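Local atomic coordinates of chitinase (Chromobacterium violaceum, PDB entry 4TXG), a protein that probably binds chitin and hydrolyses its glycosidic bonds as a family 18 glycoside hydrolase. Residues 524-527 against 528-531; 579-582 against 583-586; 568-571 against 572-575; 501-504 against 505-508. All coordinates share one frame; numbering follows the deposited sequence.

Interaction 1 of 4, residues 524-527 against 528-531; sequences HAKN and LEKG. With CS (cesium ion), chain C.
Leu-528 N and Glu-529 N give backbone hydrogen bonds to His-524 O (2.9 Å) and Ala-525 O (3.1 Å), the i to i+4 pattern of an alpha helix near its C-terminal end. One turn apart on the buried side, Leu-528 and His-524 form a CH-pi contact: Leu-528 CG lies over one face of the imidazole, 4.2 Å from the centroid and displaced toward the rim. Because His-524 CG is anti to the backbone N (chi1 -177°), the ring is carried forward along the helix to meet it. Hydrogen bonds at both nitrogens, ND1 with Tyr-536 OH and NE2 with Ile-501 O, fix how the ring is rotated. Helix 522-530 then ends in a Schellman motif, with Gly-531 at positive phi (81°) and its N bonded to Leu-528 O at 3.0 Å. Elsewhere, Lys-526 and Glu-529 extend from the helix in the same direction, flank to flank. Lys-526 NZ reaches Glu-529 OE1 at 2.9 Å on the syn lone pair, and Asp-581 is its second acidic partner. A water donates to the same OE1 (2.7 Å) and weakly to Ala-525 O. Glu-529 O binds a cesium ion at 3.0 Å, with Ser-554 OG and Tyr-555 O.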
ATOM      1  N   HIS A 524      22.609  -7.507   6.150  1.00 10.16           N
ATOM      2  CA  HIS A 524      23.409  -7.062   7.277  1.00  9.79           C
ATOM      3  C   HIS A 524      22.858  -7.652   8.576  1.00 13.07           C
ATOM      4  O   HIS A 524      23.629  -8.084   9.429  1.00 10.11           O
ATOM      5  CB  HIS A 524      23.475  -5.531   7.358  1.00 10.34           C
ATOM      6  CG  HIS A 524      24.357  -5.044   8.470  1.00 10.60           C
ATOM      7  ND1 HIS A 524      25.683  -5.388   8.564  1.00 11.68           N
ATOM      8  CD2 HIS A 524      24.085  -4.270   9.550  1.00 10.04           C
ATOM      9  CE1 HIS A 524      26.205  -4.834   9.651  1.00 12.96           C
ATOM     10  NE2 HIS A 524      25.252  -4.161  10.267  1.00 10.62           N
ATOM     11  N   ALA A 525      21.532  -7.711   8.712  1.00 10.59           N
ATOM     12  CA  ALA A 525      20.923  -8.347   9.878  1.00  9.08           C
ATOM     13  C   ALA A 525      21.303  -9.830   9.979  1.00 12.85           C
ATOM     14  O   ALA A 525      21.475 -10.360  11.075  1.00 13.80           O
ATOM     15  CB  ALA A 525      19.404  -8.190   9.836  1.00 10.44           C
ATOM     16  N   LYS A 526      21.431 -10.495   8.835  1.00 11.41           N
ATOM     17  CA  LYS A 526      21.845 -11.896   8.826  1.00 10.29           C
ATOM     18  C   LYS A 526      23.307 -12.041   9.262  1.00 12.89           C
ATOM     19  O   LYS A 526      23.659 -13.005   9.949  1.00 12.78           O
ATOM     20  CB  LYS A 526      21.612 -12.518   7.440  1.00  9.92           C
ATOM     21  CG  LYS A 526      20.131 -12.840   7.174  1.00 13.47           C
ATOM     22  CD  LYS A 526      19.725 -14.054   8.005  1.00 19.59           C
ATOM     23  CE  LYS A 526      18.251 -14.076   8.381  1.00 23.19           C
ATOM     24  NZ  LYS A 526      17.963 -15.213   9.336  1.00 22.43           N
ATOM     25  N   ASN A 527      24.158 -11.096   8.873  1.00 10.80           N
ATOM     26  CA  ASN A 527      25.537 -11.101   9.364  1.00 11.48           C
ATOM     27  C   ASN A 527      25.615 -10.838  10.872  1.00 11.61           C
ATOM     28  O   ASN A 527      26.386 -11.488  11.575  1.00 12.21           O
ATOM     29  CB  ASN A 527      26.389 -10.082   8.604  1.00 11.72           C
ATOM     30  CG  ASN A 527      26.783 -10.582   7.220  1.00 13.49           C
ATOM     31  OD1 ASN A 527      26.922 -11.790   7.004  1.00 13.17           O
ATOM     32  ND2 ASN A 527      26.968  -9.658   6.279  1.00 11.80           N
ATOM     33  N   LEU A 528      24.814  -9.903  11.375  1.00 11.11           N
ATOM     34  CA  LEU A 528      24.844  -9.620  12.812  1.00 13.16           C
ATOM     35  C   LEU A 528      24.460 -10.863  13.607  1.00 13.55           C
ATOM     36  O   LEU A 528      25.073 -11.169  14.633  1.00 13.41           O
ATOM     37  CB  LEU A 528      23.911  -8.457  13.164  1.00 11.81           C
ATOM     38  CG  LEU A 528      24.372  -7.087  12.659  1.00 13.07           C
ATOM     39  CD1 LEU A 528      23.380  -6.008  13.071  1.00 11.89           C
ATOM     40  CD2 LEU A 528      25.778  -6.763  13.177  1.00 12.79           C
ATOM     41  N   GLU A 529      23.451 -11.576  13.111  1.00 12.88           N
ATOM     42  CA  GLU A 529      22.994 -12.834  13.709  1.00 14.78           C
ATOM     43  C   GLU A 529      24.139 -13.850  13.762  1.00 16.09           C
ATOM     44  O   GLU A 529      24.286 -14.616  14.731  1.00 18.75           O
ATOM     45  CB  GLU A 529      21.799 -13.395  12.905  1.00 16.01           C
ATOM     46  CG  GLU A 529      21.190 -14.673  13.488  1.00 18.51           C
ATOM     47  CD  GLU A 529      20.110 -15.300  12.599  1.00 22.16           C
ATOM     48  OE1 GLU A 529      19.632 -14.639  11.646  1.00 18.86           O
ATOM     49  OE2 GLU A 529      19.740 -16.472  12.856  1.00 23.60           O
ATOM     50  N   LYS A 530      24.961 -13.832  12.719  1.00 18.37           N
ATOM     51  CA  LYS A 530      26.092 -14.747  12.583  1.00 16.48           C
ATOM     52  C   LYS A 530      27.329 -14.296  13.348  1.00 17.52           C
ATOM     53  O   LYS A 530      28.306 -15.038  13.436  1.00 22.80           O
ATOM     54  CB  LYS A 530      26.459 -14.911  11.111  1.00 21.08           C
ATOM     55  CG  LYS A 530      25.473 -15.708  10.304  1.00 30.14           C
ATOM     56  CD  LYS A 530      25.818 -17.189  10.339  1.00 39.25           C
ATOM     57  CE  LYS A 530      27.258 -17.414   9.918  1.00 46.22           C
ATOM     58  NZ  LYS A 530      27.525 -18.836   9.547  1.00 49.63           N
ATOM     59  N   GLY A 531      27.298 -13.082  13.882  1.00 16.42           N
ATOM     60  CA  GLY A 531      28.450 -12.524  14.571  1.00 16.05           C
ATOM     61  C   GLY A 531      29.498 -11.952  13.629  1.00 17.82           C
ATOM     62  O   GLY A 531      30.691 -11.914  13.959  1.00 18.74           O
TER
HETATM   63 CS    CS C 802      23.979 -15.158  17.721  1.00 52.76          CS
HETATM   64  O   HOH W   1      18.923 -12.042  11.155  1.00 16.17           O

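Interaction 2 of 4, residues 579-582 against 583-586; sequences TEDE and QSIA
Asp-581 and Ser-584 form a capping box, a standard way of starting a helix: each residue's side chain bonds to backbone at the first turn of helix 582-594. Asp-581, at the N-cap, accepts from Gln-583 N through OD1 (3.2 Å), with the donor 36° out of the carboxylate plane. In return Ser-584 OG accepts from Asp-581 N at 3.1 Å. Regular helical bonds follow at once, Ile-585 N giving to Asp-581 O at 2.9 Å and Ala-586 N to Glu-582 O at 3.0 Å.

Salt bridges surround the cap. Beyond its capping bond, the Asp-581 carboxylate pairs through OD2 with Arg-557 as well as with Lys-526. Negative charge at the N-terminal end of a helix probably also interacts favourably with the helix dipole. The Glu-580 chain, bent at chi2 (82°), turns its carboxylate back to the start of the helix, and its OE2 forms a salt bridge with Lys-588, one turn beyond Ser-584.

Apolar contact completes the site. Glu-580 CG meets Ile-585 CD1 at 3.7 Å, the two side chains crossing at about a right angle, while Ile-585 also packs on Leu-631 and Leu-632 of helix 627-636 and on Val-461 of strand 457-462. The capped helix therefore lies against a strand of the parallel barrel sheet, as expected in the TIM-barrel fold of this family.

The hydroxyl of Ser-584 is used twice: while accepting from Asp-581 N, OG donates its proton to Glu-580 OE1 in a very short bond of 2.5 Å.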
ATOM      1  N   THR A 579      13.268  -7.829  12.198  1.00  8.44           N
ATOM      2  CA  THR A 579      13.749  -8.388  10.943  1.00  6.99           C
ATOM      3  C   THR A 579      12.633  -9.066  10.148  1.00  9.91           C
ATOM      4  O   THR A 579      11.478  -9.121  10.576  1.00  9.01           O
ATOM      5  CB  THR A 579      14.895  -9.401  11.187  1.00 10.04           C
ATOM      6  OG1 THR A 579      14.434 -10.454  12.043  1.00 11.78           O
ATOM      7  CG2 THR A 579      16.092  -8.708  11.848  1.00 11.51           C
ATOM      8  N   GLU A 580      12.989  -9.557   8.970  1.00  9.22           N
ATOM      9  CA  GLU A 580      12.076 -10.307   8.120  1.00  6.94           C
ATOM     10  C   GLU A 580      12.945 -11.345   7.433  1.00  8.41           C
ATOM     11  O   GLU A 580      13.937 -10.990   6.791  1.00 11.19           O
ATOM     12  CB  GLU A 580      11.380  -9.385   7.107  1.00  8.81           C
ATOM     13  CG  GLU A 580      10.302 -10.049   6.252  1.00 11.33           C
ATOM     14  CD  GLU A 580       8.958 -10.146   6.965  1.00 14.93           C
ATOM     15  OE1 GLU A 580       8.882 -10.767   8.044  1.00 18.46           O
ATOM     16  OE2 GLU A 580       7.971  -9.590   6.451  1.00 17.21           O
ATOM     17  N   ASP A 581      12.632 -12.627   7.585  1.00  7.98           N
ATOM     18  CA  ASP A 581      13.490 -13.630   6.948  1.00  8.06           C
ATOM     19  C   ASP A 581      12.681 -14.828   6.470  1.00 10.40           C
ATOM     20  O   ASP A 581      11.464 -14.727   6.310  1.00 10.75           O
ATOM     21  CB  ASP A 581      14.657 -14.049   7.874  1.00 12.80           C
ATOM     22  CG  ASP A 581      14.219 -14.719   9.177  1.00 17.54           C
ATOM     23  OD1 ASP A 581      13.108 -15.288   9.269  1.00 14.71           O
ATOM     24  OD2 ASP A 581      15.042 -14.702  10.131  1.00 16.55           O
ATOM     25  N   GLU A 582      13.344 -15.951   6.209  1.00 10.44           N
ATOM     26  CA  GLU A 582      12.656 -17.031   5.507  1.00 10.03           C
ATOM     27  C   GLU A 582      11.491 -17.604   6.306  1.00 12.26           C
ATOM     28  O   GLU A 582      10.500 -18.060   5.731  1.00 10.35           O
ATOM     29  CB  GLU A 582      13.643 -18.137   5.139  1.00 11.37           C
ATOM     30  CG  GLU A 582      14.663 -17.672   4.108  1.00 14.50           C
ATOM     31  CD  GLU A 582      16.001 -18.382   4.224  1.00 26.23           C
ATOM     32  OE1 GLU A 582      16.921 -17.840   4.892  1.00 29.98           O
ATOM     33  OE2 GLU A 582      16.139 -19.472   3.630  1.00 27.73           O
ATOM     34  N   GLN A 583      11.590 -17.570   7.631  1.00 10.80           N
ATOM     35  CA  GLN A 583      10.520 -18.151   8.437  1.00  8.82           C
ATOM     36  C   GLN A 583       9.258 -17.295   8.353  1.00  9.93           C
ATOM     37  O   GLN A 583       8.152 -17.827   8.194  1.00  9.20           O
ATOM     38  CB  GLN A 583      10.951 -18.325   9.899  1.00 11.56           C
ATOM     39  CG  GLN A 583       9.931 -19.128  10.728  1.00 10.75           C
ATOM     40  CD  GLN A 583      10.430 -19.440  12.130  1.00 11.99           C
ATOM     41  OE1 GLN A 583      11.514 -19.007  12.520  1.00 12.49           O
ATOM     42  NE2 GLN A 583       9.641 -20.200  12.891  1.00 14.82           N
ATOM     43  N   SER A 584       9.414 -15.973   8.441  1.00  7.38           N
ATOM     44  CA  SER A 584       8.246 -15.099   8.425  1.00 11.73           C
ATOM     45  C   SER A 584       7.685 -14.947   7.014  1.00  8.22           C
ATOM     46  O   SER A 584       6.467 -14.868   6.836  1.00  8.96           O
ATOM     47  CB  SER A 584       8.571 -13.722   9.021  1.00 10.86           C
ATOM     48  OG  SER A 584       9.688 -13.103   8.404  1.00  9.00           O
ATOM     49  N   ILE A 585       8.566 -14.920   6.014  1.00  8.01           N
ATOM     50  CA  ILE A 585       8.116 -14.885   4.630  1.00  9.36           C
ATOM     51  C   ILE A 585       7.311 -16.154   4.305  1.00  7.38           C
ATOM     52  O   ILE A 585       6.279 -16.071   3.643  1.00  8.61           O
ATOM     53  CB  ILE A 585       9.309 -14.722   3.638  1.00  8.53           C
ATOM     54  CG1 ILE A 585       9.930 -13.326   3.780  1.00  8.97           C
ATOM     55  CG2 ILE A 585       8.854 -14.943   2.193  1.00  8.49           C
ATOM     56  CD1 ILE A 585       8.952 -12.177   3.543  1.00 11.21           C
ATOM     57  N   ALA A 586       7.747 -17.314   4.799  1.00  7.87           N
ATOM     58  CA  ALA A 586       7.009 -18.548   4.514  1.00 10.23           C
ATOM     59  C   ALA A 586       5.634 -18.517   5.167  1.00 11.05           C
ATOM     60  O   ALA A 586       4.639 -18.957   4.576  1.00  9.19           O
ATOM     61  CB  ALA A 586       7.788 -19.768   4.980  1.00 10.25           C
TER

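Interaction 3 of 4, residues 568-571 against 572-575; sequences LWNA and GKKV
Asn-570 and Val-575 are an antiparallel hydrogen-bonded pair closing a tight hairpin: Asn-570 N gives to Val-575 O at 2.8 Å, and Val-575 N returns a bond to Asn-570 O at 3.0 Å. Asn-570 stands opposite two residues, Lys-574 and Val-575, the G1 beta bulge; Lys-574 takes the left-handed backbone conformation (phi 53°) often held by glycine at this position.

The Asn-570 side chain runs back over the turn. Its CB packs 4.1 Å from Val-575 CB. With CG anti to the backbone N (chi1 -171°), the amide is brought up to Lys-573, whose CG lies 3.8 Å from Asn-570 CG. Asn-570 OD1 accepts from Lys-573 N at 3.1 Å, the donor standing 48° out of the amide carbonyl plane. At the tip, Asn-570 ND2 lies 3.7 Å from Lys-573 CD and bonds to Thr-552 O.

On the other side of the hairpin, Lys-574 CD touches Trp-569 CZ2 at 3.7 Å, and its bent chain lets NZ donate to Ala-571 O.

The hairpin joins strands 565-570 and 575-578, the central pair of a four-stranded antiparallel sheet, between strands 556-560 and 466-468.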
ATOM      1  N   LEU A 568      16.068  -9.588  16.242  1.00  9.20           N
ATOM      2  CA  LEU A 568      17.319  -9.790  16.946  1.00  9.30           C
ATOM      3  C   LEU A 568      17.263  -9.040  18.259  1.00 10.54           C
ATOM      4  O   LEU A 568      16.886  -7.871  18.290  1.00 10.32           O
ATOM      5  CB  LEU A 568      18.493  -9.293  16.108  1.00  9.81           C
ATOM      6  CG  LEU A 568      18.683  -9.979  14.763  1.00 12.69           C
ATOM      7  CD1 LEU A 568      19.820  -9.303  14.021  1.00  9.79           C
ATOM      8  CD2 LEU A 568      18.967 -11.463  14.983  1.00 13.22           C
ATOM      9  N   TRP A 569      17.642  -9.716  19.333  1.00 10.05           N
ATOM     10  CA  TRP A 569      17.757  -9.074  20.632  1.00 10.72           C
ATOM     11  C   TRP A 569      19.191  -9.182  21.106  1.00 13.74           C
ATOM     12  O   TRP A 569      19.728 -10.281  21.252  1.00 14.00           O
ATOM     13  CB  TRP A 569      16.791  -9.710  21.636  1.00 11.02           C
ATOM     14  CG  TRP A 569      16.934  -9.229  23.046  1.00 13.67           C
ATOM     15  CD1 TRP A 569      17.319  -9.972  24.137  1.00 11.70           C
ATOM     16  CD2 TRP A 569      16.692  -7.903  23.531  1.00 10.96           C
ATOM     17  NE1 TRP A 569      17.321  -9.184  25.270  1.00 12.55           N
ATOM     18  CE2 TRP A 569      16.936  -7.905  24.923  1.00 11.59           C
ATOM     19  CE3 TRP A 569      16.280  -6.706  22.924  1.00 10.48           C
ATOM     20  CZ2 TRP A 569      16.800  -6.765  25.719  1.00 15.22           C
ATOM     21  CZ3 TRP A 569      16.142  -5.570  23.714  1.00 12.02           C
ATOM     22  CH2 TRP A 569      16.396  -5.610  25.097  1.00 14.30           C
ATOM     23  N   ASN A 570      19.814  -8.028  21.318  1.00 13.19           N
ATOM     24  CA  ASN A 570      21.151  -7.962  21.886  1.00 13.01           C
ATOM     25  C   ASN A 570      21.042  -7.500  23.333  1.00 12.59           C
ATOM     26  O   ASN A 570      20.911  -6.309  23.602  1.00 14.52           O
ATOM     27  CB  ASN A 570      22.038  -7.021  21.064  1.00 13.25           C
ATOM     28  CG  ASN A 570      23.498  -7.081  21.469  1.00 15.37           C
ATOM     29  OD1 ASN A 570      23.831  -7.103  22.655  1.00 15.05           O
ATOM     30  ND2 ASN A 570      24.384  -7.103  20.477  1.00 17.89           N
ATOM     31  N   ALA A 571      21.075  -8.453  24.260  1.00 12.67           N
ATOM     32  CA  ALA A 571      20.849  -8.158  25.674  1.00 13.13           C
ATOM     33  C   ALA A 571      21.916  -7.236  26.246  1.00 17.90           C
ATOM     34  O   ALA A 571      21.637  -6.423  27.129  1.00 18.73           O
ATOM     35  CB  ALA A 571      20.793  -9.449  26.476  1.00 15.64           C
ATOM     36  N   GLY A 572      23.141  -7.373  25.749  1.00 17.78           N
ATOM     37  CA  GLY A 572      24.239  -6.544  26.213  1.00 19.88           C
ATOM     38  C   GLY A 572      24.041  -5.074  25.882  1.00 21.21           C
ATOM     39  O   GLY A 572      24.345  -4.206  26.699  1.00 22.57           O
ATOM     40  N   LYS A 573      23.528  -4.793  24.687  1.00 15.21           N
ATOM     41  CA  LYS A 573      23.304  -3.416  24.247  1.00 18.72           C
ATOM     42  C   LYS A 573      21.864  -2.963  24.477  1.00 18.87           C
ATOM     43  O   LYS A 573      21.535  -1.785  24.288  1.00 19.08           O
ATOM     44  CB  LYS A 573      23.638  -3.263  22.760  1.00 17.10           C
ATOM     45  CG  LYS A 573      25.037  -3.692  22.363  1.00 17.43           C
ATOM     46  CD  LYS A 573      25.231  -3.568  20.853  1.00 17.26           C
ATOM     47  CE  LYS A 573      25.354  -2.114  20.414  1.00 18.90           C
ATOM     48  NZ  LYS A 573      25.635  -2.005  18.944  1.00 17.58           N
ATOM     49  N   LYS A 574      21.016  -3.907  24.879  1.00 14.33           N
ATOM     50  CA  LYS A 574      19.572  -3.707  24.934  1.00 12.01           C
ATOM     51  C   LYS A 574      19.060  -3.200  23.587  1.00 14.57           C
ATOM     52  O   LYS A 574      18.279  -2.251  23.520  1.00 11.07           O
ATOM     53  CB  LYS A 574      19.196  -2.746  26.066  1.00 13.81           C
ATOM     54  CG  LYS A 574      19.546  -3.266  27.471  1.00 16.48           C
ATOM     55  CD  LYS A 574      18.646  -4.437  27.858  1.00 25.22           C
ATOM     56  CE  LYS A 574      18.807  -4.825  29.321  1.00 34.29           C
ATOM     57  NZ  LYS A 574      20.088  -5.544  29.531  1.00 35.53           N
ATOM     58  N   VAL A 575      19.515  -3.848  22.514  1.00 11.81           N
ATOM     59  CA  VAL A 575      19.127  -3.477  21.151  1.00 11.00           C
ATOM     60  C   VAL A 575      18.144  -4.498  20.568  1.00 10.66           C
ATOM     61  O   VAL A 575      18.380  -5.701  20.616  1.00 11.80           O
ATOM     62  CB  VAL A 575      20.359  -3.353  20.216  1.00 10.59           C
ATOM     63  CG1 VAL A 575      19.933  -3.356  18.724  1.00 10.02           C
ATOM     64  CG2 VAL A 575      21.151  -2.102  20.545  1.00 12.94           C
TER

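Interaction 4 of 4, residues 501-504 against 505-508; sequences IDNI and WHDL
Asn-503 O is gripped twice by His-506, and this is the tight half of the contact. The stronger bond comes from the imidazole: His-506 ND1 donates to Asn-503 O at 2.8 Å, with the oxygen close to the ring plane and so met at the ring edge. The backbone His-506 N adds a weak bond to the same oxygen at 3.1 Å. The ring can reach back because its CG stands between the backbone N and the carbonyl carbon (chi1 58°). The Asn-503 side chain crosses that of His-506 at about a right angle, its amide plane turned 48° from the ring, which brings Asn-503 ND2 to 3.3 Å from His-506 CB. That amide is itself held by Glu-514 OE2 and Ile-515 O at ND2 and by Ser-519 N at OD1.

The backbone between these two residues is a type I beta turn, from Asn-503 to His-506, in the long connection between strand 466-468 and helix 522-530.

The two residues at the bend are held more loosely against each other. Ile-504 CG1 lies 4.1 Å from Trp-505 CD1, and the indole finds its main partners beyond the turn, through a bond from NE1 to Tyr-540 OH and a cation-pi contact with Arg-164. A water takes part on this looser side: it lies over the centre of one His-506 ring face and donates to Ile-504 O at 2.8 Å and to His-506 O at 3.2 Å, linking the carbonyl groups across the bend.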
ATOM      1  N   ILE A 501      26.712   0.337  13.791  1.00 11.84           N
ATOM      2  CA  ILE A 501      26.677  -0.966  13.119  1.00 13.47           C
ATOM      3  C   ILE A 501      25.251  -1.515  13.084  1.00 12.49           C
ATOM      4  O   ILE A 501      24.937  -2.413  12.296  1.00 11.08           O
ATOM      5  CB  ILE A 501      27.618  -1.979  13.814  1.00 15.57           C
ATOM      6  CG1 ILE A 501      27.871  -3.198  12.915  1.00 16.93           C
ATOM      7  CG2 ILE A 501      27.068  -2.373  15.185  1.00 13.79           C
ATOM      8  CD1 ILE A 501      28.958  -4.135  13.430  1.00 19.41           C
ATOM      9  N   ASP A 502      24.378  -0.946  13.921  1.00 12.05           N
ATOM     10  CA  ASP A 502      22.962  -1.327  13.950  1.00 10.13           C
ATOM     11  C   ASP A 502      22.076  -0.472  13.037  1.00 10.27           C
ATOM     12  O   ASP A 502      20.848  -0.575  13.093  1.00 11.81           O
ATOM     13  CB  ASP A 502      22.421  -1.226  15.378  1.00 11.06           C
ATOM     14  CG  ASP A 502      23.112  -2.162  16.333  1.00 17.84           C
ATOM     15  OD1 ASP A 502      23.457  -3.292  15.914  1.00 15.25           O
ATOM     16  OD2 ASP A 502      23.309  -1.766  17.507  1.00 15.06           O
ATOM     17  N   ASN A 503      22.681   0.356  12.189  1.00  9.89           N
ATOM     18  CA  ASN A 503      21.923   1.371  11.465  1.00 11.36           C
ATOM     19  C   ASN A 503      22.610   1.755  10.145  1.00 11.24           C
ATOM     20  O   ASN A 503      22.697   2.929   9.800  1.00 11.35           O
ATOM     21  CB  ASN A 503      21.747   2.598  12.379  1.00  9.85           C
ATOM     22  CG  ASN A 503      20.767   3.629  11.836  1.00  9.61           C
ATOM     23  OD1 ASN A 503      19.735   3.297  11.254  1.00 10.51           O
ATOM     24  ND2 ASN A 503      21.096   4.902  12.036  1.00 10.82           N
ATOM     25  N   ILE A 504      23.100   0.763   9.404  1.00 12.22           N
ATOM     26  CA  ILE A 504      24.007   1.069   8.295  1.00 11.59           C
ATOM     27  C   ILE A 504      23.320   1.686   7.079  1.00 10.29           C
ATOM     28  O   ILE A 504      23.982   2.281   6.236  1.00 13.22           O
ATOM     29  CB  ILE A 504      24.805  -0.183   7.844  1.00 11.13           C
ATOM     30  CG1 ILE A 504      23.956  -1.147   7.008  1.00 12.51           C
ATOM     31  CG2 ILE A 504      25.424  -0.878   9.051  1.00 11.27           C
ATOM     32  CD1 ILE A 504      24.807  -2.245   6.317  1.00 10.46           C
ATOM     33  N   TRP A 505      21.999   1.557   6.991  1.00  9.42           N
ATOM     34  CA  TRP A 505      21.260   2.191   5.903  1.00 11.31           C
ATOM     35  C   TRP A 505      20.586   3.478   6.380  1.00 17.93           C
ATOM     36  O   TRP A 505      19.512   3.840   5.907  1.00 20.42           O
ATOM     37  CB  TRP A 505      20.228   1.227   5.324  1.00  9.69           C
ATOM     38  CG  TRP A 505      20.745   0.459   4.147  1.00  9.68           C
ATOM     39  CD1 TRP A 505      22.039   0.385   3.713  1.00  9.35           C
ATOM     40  CD2 TRP A 505      19.972  -0.343   3.247  1.00  9.97           C
ATOM     41  NE1 TRP A 505      22.117  -0.412   2.591  1.00 12.59           N
ATOM     42  CE2 TRP A 505      20.861  -0.873   2.289  1.00 10.64           C
ATOM     43  CE3 TRP A 505      18.614  -0.660   3.159  1.00 10.96           C
ATOM     44  CZ2 TRP A 505      20.430  -1.702   1.246  1.00 11.29           C
ATOM     45  CZ3 TRP A 505      18.192  -1.488   2.128  1.00 11.81           C
ATOM     46  CH2 TRP A 505      19.094  -1.992   1.186  1.00  9.91           C
ATOM     47  N   HIS A 506      21.238   4.170   7.309  1.00 16.33           N
ATOM     48  CA  HIS A 506      20.735   5.445   7.819  1.00 17.17           C
ATOM     49  C   HIS A 506      20.674   6.540   6.758  1.00 18.50           C
ATOM     50  O   HIS A 506      21.408   6.512   5.764  1.00 18.25           O
ATOM     51  CB  HIS A 506      21.614   5.937   8.966  1.00 15.78           C
ATOM     52  CG  HIS A 506      23.051   6.117   8.583  1.00 21.33           C
ATOM     53  ND1 HIS A 506      24.017   5.170   8.852  1.00 20.53           N
ATOM     54  CD2 HIS A 506      23.681   7.123   7.932  1.00 25.08           C
ATOM     55  CE1 HIS A 506      25.182   5.589   8.390  1.00 25.49           C
ATOM     56  NE2 HIS A 506      25.007   6.772   7.830  1.00 26.35           N
ATOM     57  N   ASP A 507      19.789   7.502   6.990  1.00 19.41           N
ATOM     58  CA  ASP A 507      19.843   8.794   6.322  1.00 22.69           C
ATOM     59  C   ASP A 507      20.732   9.737   7.134  1.00 20.85           C
ATOM     60  O   ASP A 507      21.051   9.461   8.295  1.00 20.19           O
ATOM     61  CB  ASP A 507      18.442   9.391   6.163  1.00 28.92           C
ATOM     62  CG  ASP A 507      17.582   8.615   5.179  1.00 37.07           C
ATOM     63  OD1 ASP A 507      18.133   8.089   4.190  1.00 39.30           O
ATOM     64  OD2 ASP A 507      16.353   8.531   5.399  1.00 38.93           O
ATOM     65  N   LEU A 508      21.134  10.846   6.522  1.00 23.79           N
ATOM     66  CA  LEU A 508      21.921  11.861   7.212  1.00 24.93           C
ATOM     67  C   LEU A 508      21.096  13.123   7.431  1.00 24.98           C
ATOM     68  O   LEU A 508      20.272  13.477   6.593  1.00 25.49           O
ATOM     69  CB  LEU A 508      23.183  12.196   6.411  1.00 25.53           C
ATOM     70  CG  LEU A 508      24.160  11.053   6.147  1.00 26.70           C
ATOM     71  CD1 LEU A 508      25.168  11.448   5.078  1.00 31.05           C
ATOM     72  CD2 LEU A 508      24.875  10.665   7.430  1.00 25.78           C
TER
HETATM   73  O   HOH W   2      23.892   4.768   4.880  1.00 22.23           O

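In the fold
From the N terminus the order is interaction 4, then 1, 3 and 2. Each is local, within eight consecutive residues: a beta turn, a helix end, a hairpin and a helix start. They follow in series without nesting or crossing. The segment 501-508 reaches helix 522-530 of interaction 1 through His-524 and Ile-501, and the hairpin of interaction 3 through a salt bridge from Lys-573 to Asp-502. Leu-568 packs that hairpin's strand onto the helix. Lys-526 joins interaction 1 to interaction 2, where the chain leaves the four-stranded sheet for helix 582-594 and barrel strand 599-603. Interactions 2 and 4 do not touch, their nearest atoms lying about 10 Å apart.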